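Local coordinates for glucose-6-phosphate 1-dehydrogenase (PDB 4LGV), which probably catalyses the NADP-linked oxidation of glucose 6-phosphate to 6-phosphogluconolactone, the entry step of the pentose phosphate pathway, at residues S223-M229 with V333-A339. Numbering follows the deposited sequence.
Sequences SEIHITM and VPIFLRA
Ile-225 and Ile-227 bond alternately with Pro-334, Phe-336 and Arg-338, pairing two neighbouring strands in parallel. Ile-225 N donates to Pro-334 O, and Ile-225 O accepts from Phe-336 N at 2.8 Å. Ile-227 N then takes Phe-336 O, its carbonyl receives Arg-338 N, and Met-229 N closes the series on Arg-338 O. The CA hydrogens of Leu-337 and Ala-339 also lean on carbonyls across the gap, those of Ile-227 and Met-229.

On one face lie the polar and aromatic side chains. Arg-338 NE gives Thr-228 OG1 a nearly straight bond of 2.9 Å, 171° at the hydrogen, with the hydroxyl oxygen in the guanidinium plane; NH2 adds a weak bond to that oxygen and another to Gln-478 O. With CG placed between the backbone N and carbonyl carbon (chi1 65°), the arginine runs extended alongside the threonine. His-226 NE2 donates to Glu-224 OE1 at 2.8 Å on the anti side of the carboxylate, and His-475 N is a second donor to OE1. Such donors would probably favour a charged carboxylate in this buried setting. The Phe-336 ring lies beside this pair, its CE2 3.5 Å from Glu-224 OE1 and its plane at 86° to the imidazole.

The other face is apolar: Ile-227 CG2 approaches Leu-337 CG at 4.2 Å, and the CB atoms of Met-229 and Ala-339 are 4.0 Å apart. This parallel pair lies inside the large mixed sheet of the C-terminal domain, flanked by antiparallel strands: 347-354 beside 222-230, where Ser-223 and Glu-224 form a classic bulge opposite Phe-353, and 318-323 beside 335-340. Helix 246-264 packs on Met-229 and Ala-339.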
# COMPACT_ATOMS: atom_id res chain seq x y z
N SER A 223 7.73 -8.13 9.78
CA SER A 223 7.12 -9.33 10.40
C SER A 223 7.40 -9.47 11.88
O SER A 223 6.58 -10.01 12.60
CB SER A 223 7.53 -10.64 9.74
OG SER A 223 8.91 -10.84 9.96
N GLU A 224 8.49 -8.93 12.34
CA GLU A 224 8.94 -9.17 13.68
C GLU A 224 9.99 -8.15 14.09
O GLU A 224 10.79 -7.72 13.25
CB GLU A 224 9.55 -10.58 13.72
CG GLU A 224 9.97 -11.09 15.06
CD GLU A 224 10.10 -12.62 15.06
OE1 GLU A 224 10.95 -13.19 15.82
OE2 GLU A 224 9.38 -13.24 14.28
N ILE A 225 10.06 -7.86 15.38
CA ILE A 225 11.06 -6.95 15.93
C ILE A 225 11.81 -7.59 17.09
O ILE A 225 11.18 -8.20 17.95
CB ILE A 225 10.38 -5.66 16.42
CG1 ILE A 225 9.69 -4.96 15.24
CG2 ILE A 225 11.42 -4.73 17.00
CD1 ILE A 225 8.92 -3.73 15.56
N HIS A 226 13.14 -7.46 17.11
CA HIS A 226 13.97 -7.92 18.24
C HIS A 226 14.75 -6.75 18.80
O HIS A 226 15.43 -6.03 18.06
CB HIS A 226 15.00 -8.95 17.85
CG HIS A 226 14.44 -10.27 17.47
ND1 HIS A 226 15.24 -11.32 17.09
CD2 HIS A 226 13.16 -10.70 17.33
CE1 HIS A 226 14.49 -12.37 16.80
NE2 HIS A 226 13.22 -12.01 16.91
N ILE A 227 14.62 -6.53 20.09
CA ILE A 227 15.37 -5.50 20.78
C ILE A 227 16.38 -6.15 21.72
O ILE A 227 16.02 -6.98 22.56
CB ILE A 227 14.43 -4.61 21.58
CG1 ILE A 227 13.57 -3.82 20.59
CG2 ILE A 227 15.23 -3.70 22.48
CD1 ILE A 227 12.52 -2.92 21.24
N THR A 228 17.64 -5.84 21.53
CA THR A 228 18.72 -6.43 22.32
C THR A 228 19.45 -5.32 23.03
O THR A 228 19.93 -4.38 22.40
CB THR A 228 19.72 -7.18 21.44
OG1 THR A 228 19.08 -8.30 20.82
CG2 THR A 228 20.90 -7.67 22.27
N MET A 229 19.55 -5.43 24.35
CA MET A 229 20.42 -4.57 25.12
C MET A 229 21.42 -5.42 25.90
O MET A 229 21.07 -6.05 26.89
CB MET A 229 19.66 -3.72 26.11
CG MET A 229 20.70 -3.03 27.00
SD MET A 229 19.95 -1.86 28.07
CE MET A 229 21.44 -1.18 28.77
N VAL A 333 2.57 -8.16 14.98
CA VAL A 333 4.02 -8.18 14.84
C VAL A 333 4.58 -8.51 16.23
O VAL A 333 4.51 -7.68 17.10
CB VAL A 333 4.55 -6.83 14.35
CG1 VAL A 333 6.07 -6.78 14.42
CG2 VAL A 333 4.09 -6.55 12.94
N PRO A 334 5.13 -9.72 16.43
CA PRO A 334 5.71 -9.99 17.70
C PRO A 334 6.96 -9.15 17.95
O PRO A 334 7.79 -8.99 17.06
CB PRO A 334 6.11 -11.50 17.61
CG PRO A 334 5.46 -12.02 16.35
CD PRO A 334 5.33 -10.81 15.48
N ILE A 335 7.08 -8.66 19.18
CA ILE A 335 8.21 -7.88 19.60
C ILE A 335 8.93 -8.63 20.73
O ILE A 335 8.36 -8.87 21.78
CB ILE A 335 7.72 -6.50 20.06
CG1 ILE A 335 6.95 -5.82 18.93
CG2 ILE A 335 8.89 -5.66 20.54
CD1 ILE A 335 6.24 -4.53 19.30
N PHE A 336 10.17 -9.02 20.48
CA PHE A 336 10.97 -9.72 21.46
C PHE A 336 12.05 -8.78 21.98
O PHE A 336 12.69 -8.05 21.22
CB PHE A 336 11.60 -10.99 20.86
CG PHE A 336 10.60 -12.06 20.48
CD1 PHE A 336 10.08 -12.89 21.44
CD2 PHE A 336 10.20 -12.21 19.20
CE1 PHE A 336 9.13 -13.86 21.13
CE2 PHE A 336 9.28 -13.18 18.85
CZ PHE A 336 8.75 -14.02 19.82
N LEU A 337 12.27 -8.86 23.28
CA LEU A 337 13.22 -8.01 23.93
C LEU A 337 14.12 -8.83 24.86
O LEU A 337 13.63 -9.71 25.55
CB LEU A 337 12.44 -6.99 24.70
CG LEU A 337 13.22 -5.94 25.42
CD1 LEU A 337 12.33 -4.71 25.54
CD2 LEU A 337 13.67 -6.46 26.78
N ARG A 338 15.43 -8.55 24.83
CA ARG A 338 16.37 -9.17 25.74
C ARG A 338 17.35 -8.13 26.21
O ARG A 338 17.81 -7.26 25.45
CB ARG A 338 17.09 -10.34 25.11
CG ARG A 338 17.99 -9.99 23.96
CD ARG A 338 18.67 -11.22 23.39
NE ARG A 338 19.38 -10.88 22.15
CZ ARG A 338 20.20 -11.67 21.50
NH1 ARG A 338 20.44 -12.89 21.95
NH2 ARG A 338 20.81 -11.26 20.39
N ALA A 339 17.60 -8.17 27.52
CA ALA A 339 18.53 -7.25 28.16
C ALA A 339 19.27 -7.98 29.28
O ALA A 339 18.68 -8.75 30.01
CB ALA A 339 17.78 -6.07 28.71